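Local coordinates for protein 16S rRNA (guanine(1405)-N(7))-methyltransferase (PDB 6PI9) that probably methylates the N7 position of guanine 1405 in 16S rRNA with S-adenosyl-L-methionine as methyl donor, conferring resistance to various aminoglycosides, at residues Val117-Cys122 with Ala179-Lys184; Gly57-Ala62 with Leu89-Arg94. One frame throughout, in Å; residues are numbered along the deposited sequence.

Interaction 1 of 2, residues Val117-Cys122 with Ala179-Lys184. With SAH (S-adenosyl-L-homocysteine), chain B.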
ATOM      1  N   VAL A 117     -17.030   7.837  21.048  1.00 43.37           N
ATOM      2  CA  VAL A 117     -16.715   7.217  19.751  1.00 41.21           C
ATOM      3  C   VAL A 117     -15.500   6.314  19.924  1.00 44.88           C
ATOM      4  O   VAL A 117     -14.459   6.771  20.397  1.00 50.01           O
ATOM      5  CB  VAL A 117     -16.414   8.279  18.673  1.00 42.68           C
ATOM      6  CG1 VAL A 117     -16.023   7.642  17.377  1.00 41.58           C
ATOM      7  CG2 VAL A 117     -17.640   9.187  18.425  1.00 48.50           C
ATOM      8  N   LEU A 118     -15.605   5.055  19.508  1.00 37.06           N
ATOM      9  CA  LEU A 118     -14.437   4.178  19.428  1.00 42.23           C
ATOM     10  C   LEU A 118     -13.871   4.284  18.014  1.00 41.43           C
ATOM     11  O   LEU A 118     -14.622   4.173  17.068  1.00 42.25           O
ATOM     12  CB  LEU A 118     -14.847   2.729  19.655  1.00 43.20           C
ATOM     13  CG  LEU A 118     -15.601   2.392  20.924  1.00 47.41           C
ATOM     14  CD1 LEU A 118     -15.723   0.873  20.986  1.00 47.04           C
ATOM     15  CD2 LEU A 118     -14.890   2.964  22.124  1.00 51.18           C
ATOM     16  N   ASP A 119     -12.563   4.476  17.862  1.00 38.20           N
ATOM     17  CA  ASP A 119     -11.968   4.568  16.512  1.00 37.96           C
ATOM     18  C   ASP A 119     -11.040   3.362  16.394  1.00 37.35           C
ATOM     19  O   ASP A 119      -9.963   3.362  16.982  1.00 36.40           O
ATOM     20  CB  ASP A 119     -11.224   5.892  16.360  1.00 36.98           C
ATOM     21  CG  ASP A 119     -10.818   6.194  14.951  1.00 43.99           C
ATOM     22  OD1 ASP A 119     -10.820   5.272  14.080  1.00 38.28           O
ATOM     23  OD2 ASP A 119     -10.495   7.401  14.725  1.00 43.54           O
ATOM     24  N   LEU A 120     -11.463   2.316  15.651  1.00 38.76           N
ATOM     25  CA  LEU A 120     -10.778   1.021  15.702  1.00 37.79           C
ATOM     26  C   LEU A 120      -9.740   1.009  14.600  1.00 34.94           C
ATOM     27  O   LEU A 120     -10.061   1.354  13.460  1.00 34.35           O
ATOM     28  CB  LEU A 120     -11.736  -0.148  15.467  1.00 36.16           C
ATOM     29  CG  LEU A 120     -12.470  -0.778  16.636  1.00 46.35           C
ATOM     30  CD1 LEU A 120     -13.378   0.244  17.193  1.00 49.70           C
ATOM     31  CD2 LEU A 120     -13.295  -1.952  16.134  1.00 45.17           C
ATOM     32  N   ALA A 121      -8.506   0.663  14.955  1.00 33.95           N
ATOM     33  CA  ALA A 121      -7.386   0.777  14.040  1.00 38.07           C
ATOM     34  C   ALA A 121      -7.295   2.219  13.572  1.00 29.25           C
ATOM     35  O   ALA A 121      -7.369   2.533  12.392  1.00 34.59           O
ATOM     36  CB  ALA A 121      -7.541  -0.186  12.855  1.00 36.74           C
ATOM     37  N   CYS A 122      -7.109   3.110  14.554  1.00 33.74           N
ATOM     38  CA  CYS A 122      -7.406   4.527  14.407  1.00 34.94           C
ATOM     39  C   CYS A 122      -6.367   5.281  13.608  1.00 35.49           C
ATOM     40  O   CYS A 122      -6.691   6.344  13.076  1.00 38.82           O
ATOM     41  CB  CYS A 122      -7.542   5.193  15.792  1.00 32.85           C
ATOM     42  SG  CYS A 122      -6.023   5.140  16.804  1.00 40.81           S
ATOM     43  N   ALA A 179     -20.883   5.118  19.159  1.00 42.62           N
ATOM     44  CA  ALA A 179     -20.604   4.774  17.773  1.00 41.29           C
ATOM     45  C   ALA A 179     -19.218   4.190  17.707  1.00 41.14           C
ATOM     46  O   ALA A 179     -18.374   4.540  18.533  1.00 41.07           O
ATOM     47  CB  ALA A 179     -20.699   6.022  16.870  1.00 43.71           C
ATOM     48  N   ALA A 180     -18.964   3.297  16.715  1.00 35.92           N
ATOM     49  CA  ALA A 180     -17.619   2.828  16.447  1.00 35.44           C
ATOM     50  C   ALA A 180     -17.301   3.005  14.974  1.00 34.32           C
ATOM     51  O   ALA A 180     -18.178   2.852  14.116  1.00 34.49           O
ATOM     52  CB  ALA A 180     -17.399   1.352  16.782  1.00 36.50           C
ATOM     53  N   LEU A 181     -16.054   3.387  14.720  1.00 29.41           N
ATOM     54  CA  LEU A 181     -15.558   3.657  13.382  1.00 33.09           C
ATOM     55  C   LEU A 181     -14.667   2.491  13.030  1.00 35.71           C
ATOM     56  O   LEU A 181     -13.827   2.100  13.844  1.00 32.13           O
ATOM     57  CB  LEU A 181     -14.754   4.960  13.339  1.00 34.40           C
ATOM     58  CG  LEU A 181     -15.401   6.161  14.042  1.00 36.59           C
ATOM     59  CD1 LEU A 181     -14.499   7.398  13.935  1.00 40.57           C
ATOM     60  CD2 LEU A 181     -16.792   6.495  13.412  1.00 35.00           C
ATOM     61  N   LEU A 182     -14.912   1.888  11.855  1.00 30.92           N
ATOM     62  CA  LEU A 182     -14.090   0.813  11.297  1.00 27.79           C
ATOM     63  C   LEU A 182     -13.710   1.284   9.908  1.00 28.94           C
ATOM     64  O   LEU A 182     -14.311   0.846   8.895  1.00 27.39           O
ATOM     65  CB  LEU A 182     -14.867  -0.506  11.237  1.00 26.92           C
ATOM     66  CG  LEU A 182     -15.190  -1.065  12.645  1.00 29.70           C
ATOM     67  CD1 LEU A 182     -16.498  -0.431  13.134  1.00 36.30           C
ATOM     68  CD2 LEU A 182     -15.392  -2.600  12.560  1.00 32.90           C
ATOM     69  N   MET A 183     -12.743   2.205   9.838  1.00 27.77           N
ATOM     70  CA  MET A 183     -12.483   2.919   8.592  1.00 28.33           C
ATOM     71  C   MET A 183     -11.256   2.296   7.919  1.00 31.58           C
ATOM     72  O   MET A 183     -10.183   2.204   8.547  1.00 29.50           O
ATOM     73  CB  MET A 183     -12.305   4.409   8.909  1.00 30.63           C
ATOM     74  CG  MET A 183     -13.623   5.035   9.405  1.00 34.18           C
ATOM     75  SD  MET A 183     -13.318   6.642  10.234  1.00 41.67           S
ATOM     76  CE  MET A 183     -12.476   7.550   8.932  1.00 42.39           C
ATOM     77  N   LYS A 184     -11.425   1.865   6.654  1.00 28.04           N
ATOM     78  CA  LYS A 184     -10.353   1.257   5.858  1.00 28.27           C
ATOM     79  C   LYS A 184      -9.689   0.126   6.616  1.00 28.45           C
ATOM     80  O   LYS A 184      -8.448  -0.032   6.627  1.00 33.03           O
ATOM     81  CB  LYS A 184      -9.337   2.331   5.466  1.00 28.41           C
ATOM     82  CG  LYS A 184      -9.999   3.346   4.511  1.00 27.36           C
ATOM     83  CD  LYS A 184      -8.990   4.555   4.292  1.00 34.99           C
ATOM     84  CE  LYS A 184      -9.591   5.605   3.301  1.00 37.71           C
ATOM     85  NZ  LYS A 184      -8.677   6.838   3.331  1.00 40.18           N
TER
HETATM   86  N   SAH B 301      -8.855   3.914  10.403  1.00 31.10           N
HETATM   87  CA  SAH B 301      -7.707   4.796  10.095  1.00 37.56           C
HETATM   88  CB  SAH B 301      -6.503   3.979   9.660  1.00 32.30           C
HETATM   89  CG  SAH B 301      -6.711   2.967   8.496  1.00 33.14           C
HETATM   90  SD  SAH B 301      -5.089   2.285   7.916  1.00 39.99           S
HETATM   91  C   SAH B 301      -8.073   5.806   8.991  1.00 42.37           C
HETATM   92  O   SAH B 301      -8.994   5.484   8.212  1.00 39.26           O
HETATM   93  OXT SAH B 301      -7.451   6.877   8.843  1.00 39.30           O
HETATM   94  C5' SAH B 301      -5.202   0.623   8.708  1.00 39.29           C
HETATM   95  C4' SAH B 301      -4.807   0.626  10.214  1.00 38.86           C
HETATM   96  O4' SAH B 301      -5.125  -0.656  10.800  1.00 37.65           O
HETATM   97  C3' SAH B 301      -3.326   0.934  10.579  1.00 40.94           C
HETATM   98  O3' SAH B 301      -3.252   2.049  11.490  1.00 41.88           O
HETATM   99  C2' SAH B 301      -2.816  -0.329  11.270  1.00 38.14           C
HETATM  100  O2' SAH B 301      -1.941   0.029  12.343  1.00 39.56           O
HETATM  101  C1' SAH B 301      -4.135  -0.897  11.815  1.00 34.99           C
HETATM  102  N9  SAH B 301      -4.144  -2.338  11.982  1.00 32.75           N
HETATM  103  C8  SAH B 301      -3.827  -3.283  11.039  1.00 35.06           C
HETATM  104  N7  SAH B 301      -4.093  -4.512  11.576  1.00 34.29           N
HETATM  105  C5  SAH B 301      -4.513  -4.326  12.868  1.00 32.95           C
HETATM  106  C6  SAH B 301      -4.863  -5.179  13.890  1.00 34.53           C
HETATM  107  N6  SAH B 301      -4.780  -6.489  13.781  1.00 31.44           N
HETATM  108  N1  SAH B 301      -5.333  -4.628  15.070  1.00 30.01           N
HETATM  109  C2  SAH B 301      -5.360  -3.288  15.263  1.00 30.24           C
HETATM  110  N3  SAH B 301      -5.001  -2.416  14.269  1.00 33.28           N
HETATM  111  C4  SAH B 301      -4.588  -2.973  13.096  1.00 30.83           C
HETATM  112  O   HOH W   1     -11.466   3.217  12.193  1.00 32.46           O
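Leu181 meets Val117 and Asp119 on one face of a parallel strand pair, where its branched end slants across both side chains. With CG anti to its carbonyl carbon (chi1 -47°), CG of Leu181 lies 3.7 Å from CG1 of Val117, while its CD1 is 4.0 Å from Asp119 CG. Helix 125-131 covers this face, and its Asn125 binds Asp119 OD2. On the other face Leu120 and Leu182 lie alongside each other and point the same way, with Leu120 CD2 4.1 Å from Leu182 CG; Leu118 and Ala180 meet there through their CB atoms. Three backbone bonds zip the strands together, among them Leu181 N to Leu118 O (2.9 Å) and Leu120 N to Leu181 O (3.0 Å). At the C-terminal end of the pair the amino group of the bound homocysteine donates to Ala121 O (2.8 Å) and Met183 O (2.9 Å). A water accepts from Met183 N and lies within donating distance of Asp119 OD1 and Leu120 O. In this Rossmann-like methyltransferase sheet the backbone bonds set the strand spacing, apolar side chains pack along both faces, and the carbonyls at this end offer a partially negative lining that would favour a protonated amino group.

Interaction 2 of 2, residues Gly57-Ala62 with Leu89-Arg94; sequences GAFMTA and LHASTR. With SAH (S-adenosyl-L-homocysteine), chain B.
Phe59 sets its CB over one face of the His90 imidazole, 3.3 Å from CE1, and of the residues here it has the largest area buried by the contact. The two rings are almost parallel, at 8°, but slid so far apart that they barely overlap, so the closest touch is methylene on imidazole. With CG anti to the carbonyl carbon (chi1 -54°), the phenyl ring reaches onward to the cofactor, whose sulfur SD sits over the centre of one face, 3.7 Å above the plane. Ala91 CB meets the edge of that ring, 4.0 Å from CD2.

His90 stands at the N-cap of helix 91-96, and its ND1 accepts from Ser92 N at 3.1 Å, the donor lying 21° out of the imidazole plane. This capping bond helps to set the rotation of the ring, and the bond implies that ND1 carries no proton. Met60 approaches His90 at about a right angle: its CB is 3.9 Å from CD2, its sulfur lies at the ring edge, 5.2 Å from the centroid, and its CG rests 3.4 Å from Leu89 O. Leu124 and Cys146 also touch both Met60 and His90.

One backbone bond ties the segments, from Ala91 N to Phe59 O at 2.8 Å. It uses an amide of the first helical turn, which has no acceptor earlier in its own helix, so the loop between helices 41-57 and 63-75 supplies one. The second subunit also comes close, with His53 of that subunit packing on Ala91. That backbone bond, with aromatic and thioether contacts, holds the loop against the helix start, while the capping bond orients the imidazole they pack on; a phenyl face is thereby presented to the sulfur, which bears the transferable methyl group in S-adenosylmethionine.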
ATOM      1  N   GLY A  57       2.909  -0.945   8.517  1.00 60.35           N
ATOM      2  CA  GLY A  57       4.051  -0.079   8.212  1.00 66.34           C
ATOM      3  C   GLY A  57       3.867   0.851   7.016  1.00 71.41           C
ATOM      4  O   GLY A  57       4.448   1.941   6.975  1.00 73.99           O
ATOM      5  N   ALA A  58       3.090   0.437   6.015  1.00 73.11           N
ATOM      6  CA  ALA A  58       3.059   1.206   4.771  1.00 77.86           C
ATOM      7  C   ALA A  58       2.356   2.545   4.930  1.00 76.14           C
ATOM      8  O   ALA A  58       2.572   3.447   4.111  1.00 77.35           O
ATOM      9  CB  ALA A  58       2.385   0.406   3.654  1.00 78.30           C
ATOM     10  N   PHE A  59       1.537   2.703   5.973  1.00 71.37           N
ATOM     11  CA  PHE A  59       0.765   3.927   6.101  1.00 70.08           C
ATOM     12  C   PHE A  59       1.591   5.082   6.649  1.00 76.49           C
ATOM     13  O   PHE A  59       1.329   6.240   6.302  1.00 75.31           O
ATOM     14  CB  PHE A  59      -0.448   3.661   6.976  1.00 63.57           C
ATOM     15  CG  PHE A  59      -1.264   2.528   6.489  1.00 58.84           C
ATOM     16  CD1 PHE A  59      -1.220   1.302   7.136  1.00 59.61           C
ATOM     17  CD2 PHE A  59      -2.041   2.670   5.347  1.00 59.35           C
ATOM     18  CE1 PHE A  59      -1.958   0.236   6.670  1.00 59.42           C
ATOM     19  CE2 PHE A  59      -2.784   1.621   4.881  1.00 60.40           C
ATOM     20  CZ  PHE A  59      -2.748   0.396   5.544  1.00 60.27           C
ATOM     21  N   MET A  60       2.604   4.793   7.466  1.00 81.03           N
ATOM     22  CA  MET A  60       3.406   5.857   8.057  1.00 85.92           C
ATOM     23  C   MET A  60       4.820   5.351   8.315  1.00 85.13           C
ATOM     24  O   MET A  60       4.997   4.311   8.955  1.00 81.61           O
ATOM     25  CB  MET A  60       2.749   6.353   9.359  1.00 86.28           C
ATOM     26  CG  MET A  60       3.224   7.720   9.830  1.00 91.94           C
ATOM     27  SD  MET A  60       2.306   8.342  11.260  1.00 90.07           S
ATOM     28  CE  MET A  60       2.694   7.089  12.475  1.00 90.50           C
ATOM     29  N   THR A  61       5.821   6.085   7.825  1.00 92.96           N
ATOM     30  CA  THR A  61       7.212   5.694   8.048  1.00 96.83           C
ATOM     31  C   THR A  61       7.685   6.098   9.453  1.00 93.78           C
ATOM     32  O   THR A  61       6.993   6.792  10.200  1.00 91.15           O
ATOM     33  CB  THR A  61       8.136   6.307   6.985  1.00104.27           C
ATOM     34  OG1 THR A  61       8.255   7.725   7.185  1.00104.65           O
ATOM     35  CG2 THR A  61       7.611   6.014   5.567  1.00105.83           C
ATOM     36  N   ALA A  62       8.903   5.660   9.789  1.00100.24           N
ATOM     37  CA  ALA A  62       9.461   5.867  11.126  1.00101.30           C
ATOM     38  C   ALA A  62       9.799   7.333  11.384  1.00107.04           C
ATOM     39  O   ALA A  62       9.482   7.872  12.450  1.00107.83           O
ATOM     40  CB  ALA A  62      10.703   4.996  11.309  1.00101.12           C
ATOM     41  N   LEU A  89       0.745  13.020   6.943  1.00 73.20           N
ATOM     42  CA  LEU A  89       1.878  12.102   7.037  1.00 70.98           C
ATOM     43  C   LEU A  89       1.479  10.654   7.313  1.00 71.53           C
ATOM     44  O   LEU A  89       2.348   9.769   7.260  1.00 67.50           O
ATOM     45  CB  LEU A  89       2.858  12.585   8.114  1.00 73.34           C
ATOM     46  CG  LEU A  89       3.979  13.485   7.590  1.00 81.31           C
ATOM     47  CD1 LEU A  89       3.488  14.670   6.733  1.00 83.52           C
ATOM     48  CD2 LEU A  89       4.808  13.983   8.753  1.00 81.86           C
ATOM     49  N   HIS A  90       0.200  10.385   7.584  1.00 63.53           N
ATOM     50  CA  HIS A  90      -0.332   9.030   7.599  1.00 61.44           C
ATOM     51  C   HIS A  90      -1.195   8.832   6.351  1.00 58.77           C
ATOM     52  O   HIS A  90      -2.096   9.634   6.099  1.00 58.73           O
ATOM     53  CB  HIS A  90      -1.166   8.778   8.855  1.00 56.89           C
ATOM     54  CG  HIS A  90      -1.535   7.345   9.046  1.00 56.10           C
ATOM     55  ND1 HIS A  90      -2.540   6.738   8.316  1.00 53.86           N
ATOM     56  CD2 HIS A  90      -1.065   6.403   9.902  1.00 52.44           C
ATOM     57  CE1 HIS A  90      -2.649   5.473   8.689  1.00 51.94           C
ATOM     58  NE2 HIS A  90      -1.770   5.245   9.653  1.00 50.13           N
ATOM     59  N   ALA A  91      -0.920   7.762   5.596  1.00 58.01           N
ATOM     60  CA  ALA A  91      -1.544   7.562   4.288  1.00 61.12           C
ATOM     61  C   ALA A  91      -3.070   7.634   4.358  1.00 60.16           C
ATOM     62  O   ALA A  91      -3.710   8.239   3.490  1.00 55.40           O
ATOM     63  CB  ALA A  91      -1.105   6.218   3.707  1.00 57.77           C
ATOM     64  N   SER A  92      -3.677   7.034   5.395  1.00 51.79           N
ATOM     65  CA  SER A  92      -5.145   7.006   5.467  1.00 49.21           C
ATOM     66  C   SER A  92      -5.747   8.380   5.778  1.00 52.76           C
ATOM     67  O   SER A  92      -6.841   8.712   5.278  1.00 53.21           O
ATOM     68  CB  SER A  92      -5.596   5.981   6.518  1.00 46.03           C
ATOM     69  OG  SER A  92      -5.040   4.696   6.251  1.00 45.16           O
ATOM     70  N   THR A  93      -5.071   9.205   6.598  1.00 52.34           N
ATOM     71  CA  THR A  93      -5.637  10.529   6.864  1.00 55.90           C
ATOM     72  C   THR A  93      -5.402  11.485   5.699  1.00 62.04           C
ATOM     73  O   THR A  93      -6.299  12.263   5.336  1.00 57.54           O
ATOM     74  CB  THR A  93      -5.086  11.130   8.162  1.00 54.83           C
ATOM     75  OG1 THR A  93      -3.705  10.780   8.311  1.00 56.34           O
ATOM     76  CG2 THR A  93      -5.920  10.644   9.372  1.00 51.70           C
ATOM     77  N   ARG A  94      -4.228  11.419   5.073  1.00 59.30           N
ATOM     78  CA  ARG A  94      -4.010  12.284   3.922  1.00 63.26           C
ATOM     79  C   ARG A  94      -5.033  11.996   2.828  1.00 66.01           C
ATOM     80  O   ARG A  94      -5.555  12.926   2.202  1.00 62.98           O
ATOM     81  CB  ARG A  94      -2.598  12.119   3.389  1.00 66.76           C
ATOM     82  CG  ARG A  94      -2.308  13.094   2.256  1.00 69.94           C
ATOM     83  CD  ARG A  94      -1.006  12.753   1.577  1.00 73.92           C
ATOM     84  NE  ARG A  94      -0.940  11.330   1.280  1.00 68.84           N
ATOM     85  CZ  ARG A  94       0.025  10.526   1.705  1.00 72.64           C
ATOM     86  NH1 ARG A  94       1.021  11.019   2.419  1.00 76.71           N
ATOM     87  NH2 ARG A  94       0.001   9.234   1.399  1.00 66.21           N
TER
HETATM   88  N   SAH B 301      -8.855   3.914  10.403  1.00 31.10           N
HETATM   89  CA  SAH B 301      -7.707   4.796  10.095  1.00 37.56           C
HETATM   90  CB  SAH B 301      -6.503   3.979   9.660  1.00 32.30           C
HETATM   91  CG  SAH B 301      -6.711   2.967   8.496  1.00 33.14           C
HETATM   92  SD  SAH B 301      -5.089   2.285   7.916  1.00 39.99           S
HETATM   93  C   SAH B 301      -8.073   5.806   8.991  1.00 42.37           C
HETATM   94  O   SAH B 301      -8.994   5.484   8.212  1.00 39.26           O
HETATM   95  OXT SAH B 301      -7.451   6.877   8.843  1.00 39.30           O
HETATM   96  C5' SAH B 301      -5.202   0.623   8.708  1.00 39.29           C
HETATM   97  C4' SAH B 301      -4.807   0.626  10.214  1.00 38.86           C
HETATM   98  O4' SAH B 301      -5.125  -0.656  10.800  1.00 37.65           O
HETATM   99  C3' SAH B 301      -3.326   0.934  10.579  1.00 40.94           C
HETATM  100  O3' SAH B 301      -3.252   2.049  11.490  1.00 41.88           O
HETATM  101  C2' SAH B 301      -2.816  -0.329  11.270  1.00 38.14           C
HETATM  102  O2' SAH B 301      -1.941   0.029  12.343  1.00 39.56           O
HETATM  103  C1' SAH B 301      -4.135  -0.897  11.815  1.00 34.99           C
HETATM  104  N9  SAH B 301      -4.144  -2.338  11.982  1.00 32.75           N
HETATM  105  C8  SAH B 301      -3.827  -3.283  11.039  1.00 35.06           C
HETATM  106  N7  SAH B 301      -4.093  -4.512  11.576  1.00 34.29           N
HETATM  107  C5  SAH B 301      -4.513  -4.326  12.868  1.00 32.95           C
HETATM  108  C6  SAH B 301      -4.863  -5.179  13.890  1.00 34.53           C
HETATM  109  N6  SAH B 301      -4.780  -6.489  13.781  1.00 31.44           N
HETATM  110  N1  SAH B 301      -5.333  -4.628  15.070  1.00 30.01           N
HETATM  111  C2  SAH B 301      -5.360  -3.288  15.263  1.00 30.24           C
HETATM  112  N3  SAH B 301      -5.001  -2.416  14.269  1.00 33.28           N
HETATM  113  C4  SAH B 301      -4.588  -2.973  13.096  1.00 30.83           C

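Both contacts are largely buried and both touch the same S-adenosylhomocysteine, with centres about 17 Å apart. Interaction 1 lies deeper, joining two central strands of the sheet through regular backbone bonds and aliphatic side chains, and it meets the amino end of the cofactor with main-chain carbonyls. Interaction 2 joins a loop to the start of a helix, has one backbone bond, and brings the Phe59 ring to the sulfur; it also lies beside the second subunit, whereas no other protein chain touches interaction 1. The two come together where Lys184 NZ lies 3.3 Å from Ser92 O, a weak hydrogen bond, while the same amine forms a salt bridge with Glu95.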